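Local coordinates for fusion protein of Nuclear RNA export factor 2 and Protein panoramix (Drosophila melanogaster, PDB 6IEW) that joins the Panoramix-binding UBA-like domain of an RNA export factor, which acts in piRNA-guided cotranscriptional transposon silencing, to a Panoramix segment in one engineered chain, at residues His10-Phe15 against Ala33-Glu38. Sequence-based numbering, arbitrary orientation. Where two conformers were deposited one is given.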
ATOM      1  N   HIS A  10      -7.514  -8.590  -6.844  1.00 10.28           N
ATOM      2  CA  HIS A  10      -6.475  -7.937  -7.631  1.00 10.37           C
ATOM      3  C   HIS A  10      -6.164  -6.545  -7.096  1.00 10.74           C
ATOM      4  O   HIS A  10      -4.994  -6.161  -6.980  1.00 11.48           O
ATOM      5  CB  HIS A  10      -6.906  -7.872  -9.098  1.00 12.45           C
ATOM      6  CG  HIS A  10      -5.997  -7.049  -9.951  1.00  9.76           C
ATOM      7  ND1 HIS A  10      -4.717  -7.446 -10.271  1.00 12.91           N
ATOM      8  CD2 HIS A  10      -6.176  -5.843 -10.542  1.00 10.84           C
ATOM      9  CE1 HIS A  10      -4.148  -6.523 -11.025  1.00 11.36           C
ATOM     10  NE2 HIS A  10      -5.011  -5.538 -11.201  1.00 10.38           N
ATOM     11  N   LYS A  11      -7.202  -5.769  -6.770  1.00 10.11           N
ATOM     12  CA  LYS A  11      -6.985  -4.414  -6.271  0.59 11.21           C
ATOM     13  C   LYS A  11      -6.267  -4.428  -4.927  1.00 11.53           C
ATOM     14  O   LYS A  11      -5.468  -3.527  -4.636  1.00 11.53           O
ATOM     15  CB  LYS A  11      -8.312  -3.667  -6.170  0.59  9.65           C
ATOM     16  CG  LYS A  11      -8.934  -3.349  -7.517  0.59 11.08           C
ATOM     17  CD  LYS A  11     -10.253  -2.617  -7.362  0.59 14.72           C
ATOM     18  CE  LYS A  11     -10.870  -2.333  -8.724  0.59 18.58           C
ATOM     19  NZ  LYS A  11     -12.237  -1.756  -8.608  0.59 17.25           N
ATOM     20  N   LEU A  12      -6.538  -5.436  -4.100  1.00 10.71           N
ATOM     21  CA  LEU A  12      -5.807  -5.570  -2.843  1.00  8.76           C
ATOM     22  C   LEU A  12      -4.340  -5.886  -3.108  1.00  9.42           C
ATOM     23  O   LEU A  12      -3.441  -5.277  -2.517  1.00 10.56           O
ATOM     24  CB  LEU A  12      -6.448  -6.662  -1.982  1.00 10.11           C
ATOM     25  CG  LEU A  12      -7.844  -6.357  -1.433  1.00 10.05           C
ATOM     26  CD1 LEU A  12      -8.537  -7.642  -1.010  1.00 11.30           C
ATOM     27  CD2 LEU A  12      -7.771  -5.395  -0.259  1.00 10.60           C
ATOM     28  N   LEU A  13      -4.080  -6.827  -4.018  1.00 10.26           N
ATOM     29  CA  LEU A  13      -2.703  -7.199  -4.334  1.00 10.77           C
ATOM     30  C   LEU A  13      -1.939  -6.063  -5.009  1.00  9.97           C
ATOM     31  O   LEU A  13      -0.734  -5.914  -4.791  1.00 11.26           O
ATOM     32  CB  LEU A  13      -2.663  -8.466  -5.189  1.00 15.62           C
ATOM     33  CG  LEU A  13      -2.897  -9.806  -4.490  1.00 15.62           C
ATOM     34  CD1 LEU A  13      -2.334 -10.945  -5.328  1.00 17.94           C
ATOM     35  CD2 LEU A  13      -2.270  -9.791  -3.109  1.00 18.15           C
ATOM     36  N   LEU A  14      -2.606  -5.278  -5.858  1.00 12.34           N
ATOM     37  CA  LEU A  14      -1.993  -4.083  -6.436  1.00 12.72           C
ATOM     38  C   LEU A  14      -1.376  -3.219  -5.344  1.00 11.29           C
ATOM     39  O   LEU A  14      -0.211  -2.808  -5.429  1.00 11.94           O
ATOM     40  CB  LEU A  14      -3.091  -3.285  -7.138  1.00 17.91           C
ATOM     41  CG  LEU A  14      -3.024  -2.677  -8.534  1.00 35.59           C
ATOM     42  CD1 LEU A  14      -2.086  -3.437  -9.453  1.00 20.42           C
ATOM     43  CD2 LEU A  14      -4.446  -2.678  -9.080  1.00 25.09           C
ATOM     44  N   PHE A  15      -2.149  -2.954  -4.294  1.00 10.47           N
ATOM     45  CA  PHE A  15      -1.679  -2.119  -3.198  1.00  8.98           C
ATOM     46  C   PHE A  15      -0.667  -2.862  -2.339  1.00 10.16           C
ATOM     47  O   PHE A  15       0.338  -2.280  -1.907  1.00  9.93           O
ATOM     48  CB  PHE A  15      -2.890  -1.684  -2.371  1.00  9.59           C
ATOM     49  CG  PHE A  15      -2.547  -0.942  -1.116  1.00 10.00           C
ATOM     50  CD1 PHE A  15      -2.411   0.437  -1.128  1.00 10.85           C
ATOM     51  CD2 PHE A  15      -2.396  -1.620   0.084  1.00 11.85           C
ATOM     52  CE1 PHE A  15      -2.110   1.124   0.033  1.00 12.23           C
ATOM     53  CE2 PHE A  15      -2.095  -0.936   1.251  1.00 11.39           C
ATOM     54  CZ  PHE A  15      -1.951   0.437   1.223  1.00 12.39           C
ATOM     55  N   ALA A  33     -10.215   3.495   1.682  1.00 12.17           N
ATOM     56  CA  ALA A  33     -10.066   4.352   0.515  1.00 12.68           C
ATOM     57  C   ALA A  33     -11.064   4.021  -0.585  1.00 15.77           C
ATOM     58  O   ALA A  33     -10.932   4.530  -1.703  1.00 17.14           O
ATOM     59  CB  ALA A  33      -8.636   4.272  -0.025  1.00 13.60           C
ATOM     60  N   ASP A  34     -12.050   3.180  -0.288  1.00 13.21           N
ATOM     61  CA  ASP A  34     -13.088   2.796  -1.243  1.00 14.64           C
ATOM     62  C   ASP A  34     -12.505   2.192  -2.517  1.00 15.03           C
ATOM     63  O   ASP A  34     -12.946   2.492  -3.629  1.00 16.72           O
ATOM     64  CB  ASP A  34     -14.049   3.941  -1.560  1.00 19.47           C
ATOM     65  CG  ASP A  34     -15.330   3.448  -2.214  1.00 37.54           C
ATOM     66  OD1 ASP A  34     -15.737   2.303  -1.921  1.00 33.93           O
ATOM     67  OD2 ASP A  34     -15.917   4.182  -3.035  1.00 49.04           O
ATOM     68  N   TRP A  35     -11.499   1.335  -2.352  1.00 14.31           N
ATOM     69  CA  TRP A  35     -10.986   0.485  -3.422  1.00 13.80           C
ATOM     70  C   TRP A  35     -10.286   1.255  -4.531  1.00 12.62           C
ATOM     71  O   TRP A  35     -10.110   0.726  -5.634  1.00 16.22           O
ATOM     72  CB  TRP A  35     -12.085  -0.418  -3.989  1.00 15.30           C
ATOM     73  CG  TRP A  35     -12.593  -1.329  -2.956  1.00 13.09           C
ATOM     74  CD1 TRP A  35     -13.616  -1.106  -2.077  1.00 17.30           C
ATOM     75  CD2 TRP A  35     -12.068  -2.609  -2.650  1.00 11.98           C
ATOM     76  NE1 TRP A  35     -13.765  -2.192  -1.248  1.00 20.35           N
ATOM     77  CE2 TRP A  35     -12.824  -3.131  -1.583  1.00 13.75           C
ATOM     78  CE3 TRP A  35     -11.034  -3.379  -3.187  1.00 12.17           C
ATOM     79  CZ2 TRP A  35     -12.574  -4.385  -1.042  1.00 16.25           C
ATOM     80  CZ3 TRP A  35     -10.786  -4.612  -2.653  1.00 17.53           C
ATOM     81  CH2 TRP A  35     -11.550  -5.110  -1.591  1.00 14.06           C
ATOM     82  N   ASP A  36      -9.879   2.492  -4.269  1.00 11.82           N
ATOM     83  CA  ASP A  36      -9.152   3.288  -5.247  1.00 12.78           C
ATOM     84  C   ASP A  36      -7.663   3.208  -4.950  1.00 10.49           C
ATOM     85  O   ASP A  36      -7.221   3.570  -3.854  1.00 11.74           O
ATOM     86  CB  ASP A  36      -9.614   4.740  -5.266  1.00 14.77           C
ATOM     87  CG  ASP A  36      -8.964   5.527  -6.387  1.00 18.39           C
ATOM     88  OD1 ASP A  36      -9.445   5.444  -7.537  1.00 22.89           O
ATOM     89  OD2 ASP A  36      -7.953   6.199  -6.127  1.00 15.30           O
ATOM     90  N   PHE A  37      -6.905   2.737  -5.940  1.00 12.56           N
ATOM     91  CA  PHE A  37      -5.477   2.485  -5.781  1.00 10.39           C
ATOM     92  C   PHE A  37      -4.736   3.747  -5.357  1.00 12.19           C
ATOM     93  O   PHE A  37      -4.013   3.750  -4.351  1.00 10.54           O
ATOM     94  CB  PHE A  37      -4.949   1.948  -7.115  1.00 12.00           C
ATOM     95  CG  PHE A  37      -3.479   1.637  -7.132  1.00 10.47           C
ATOM     96  CD1 PHE A  37      -2.907   0.818  -6.174  1.00 10.84           C
ATOM     97  CD2 PHE A  37      -2.677   2.132  -8.150  1.00 12.63           C
ATOM     98  CE1 PHE A  37      -1.556   0.520  -6.219  1.00 11.69           C
ATOM     99  CE2 PHE A  37      -1.331   1.836  -8.197  1.00 13.57           C
ATOM    100  CZ  PHE A  37      -0.769   1.031  -7.230  1.00 11.50           C
ATOM    101  N   GLU A  38      -4.915   4.836  -6.106  1.00 11.17           N
ATOM    102  CA  GLU A  38      -4.202   6.073  -5.800  1.00 10.24           C
ATOM    103  C   GLU A  38      -4.590   6.610  -4.426  1.00 11.00           C
ATOM    104  O   GLU A  38      -3.727   6.997  -3.629  1.00 11.00           O
ATOM    105  CB  GLU A  38      -4.467   7.112  -6.888  1.00 13.13           C
ATOM    106  CG  GLU A  38      -3.756   8.428  -6.662  1.00 14.66           C
ATOM    107  CD  GLU A  38      -4.075   9.440  -7.733  1.00 24.99           C
ATOM    108  OE1 GLU A  38      -5.080   9.248  -8.449  1.00 22.98           O
ATOM    109  OE2 GLU A  38      -3.319  10.425  -7.863  1.00 23.46           O
TER
HETATM  110  O   HOH W   1     -12.067   0.727  -7.680  1.00 31.17           O
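Lys11 and Leu12 pack on Trp35, and Leu14 and Phe15 on Phe37, where helix 4-19 of the UBA-like TAP-C domain, the Nxf2 part of the fusion, meets the turn that leads into helix 37-49. Lys11 starts with CB at the edge of the indole, 4.0 Å from Trp35 CE3. In one of its two conformers the chain runs extended beyond CG and passes CD 3.8 Å from Trp35 O. At the tip of that conformer, NZ donates to a water at 2.7 Å, which donates to Trp35 O at 2.8 Å. Lysine suits this partly exposed place: CB lies beside the ring, while the ammonium reaches the carbonyl through water. Leu12 brings a branched apolar end obliquely to the indole's six-membered ring, CG lying 3.6 Å from Trp35 CZ3 and both methyls near CZ3 and CH2; the long indole reaches from turn to helix. Trp35 follows Asp34, the positive-phi residue of a Schellman motif closing helix 23-32, in a type I' turn. Asp36, a short carboxylate, then N-caps the next helix, OD2 accepting from Arg39 N. With CG anti to its backbone N (chi1 180°), Phe37 sets its flat ring beside helix 4-19; the ring also touches Val84 and Ile88 of the fused Panoramix part. Leu14's branched CG sits over one face, toward the rim, while Phe15 CA approaches the edge, 4.0 Å from Phe37 CE1.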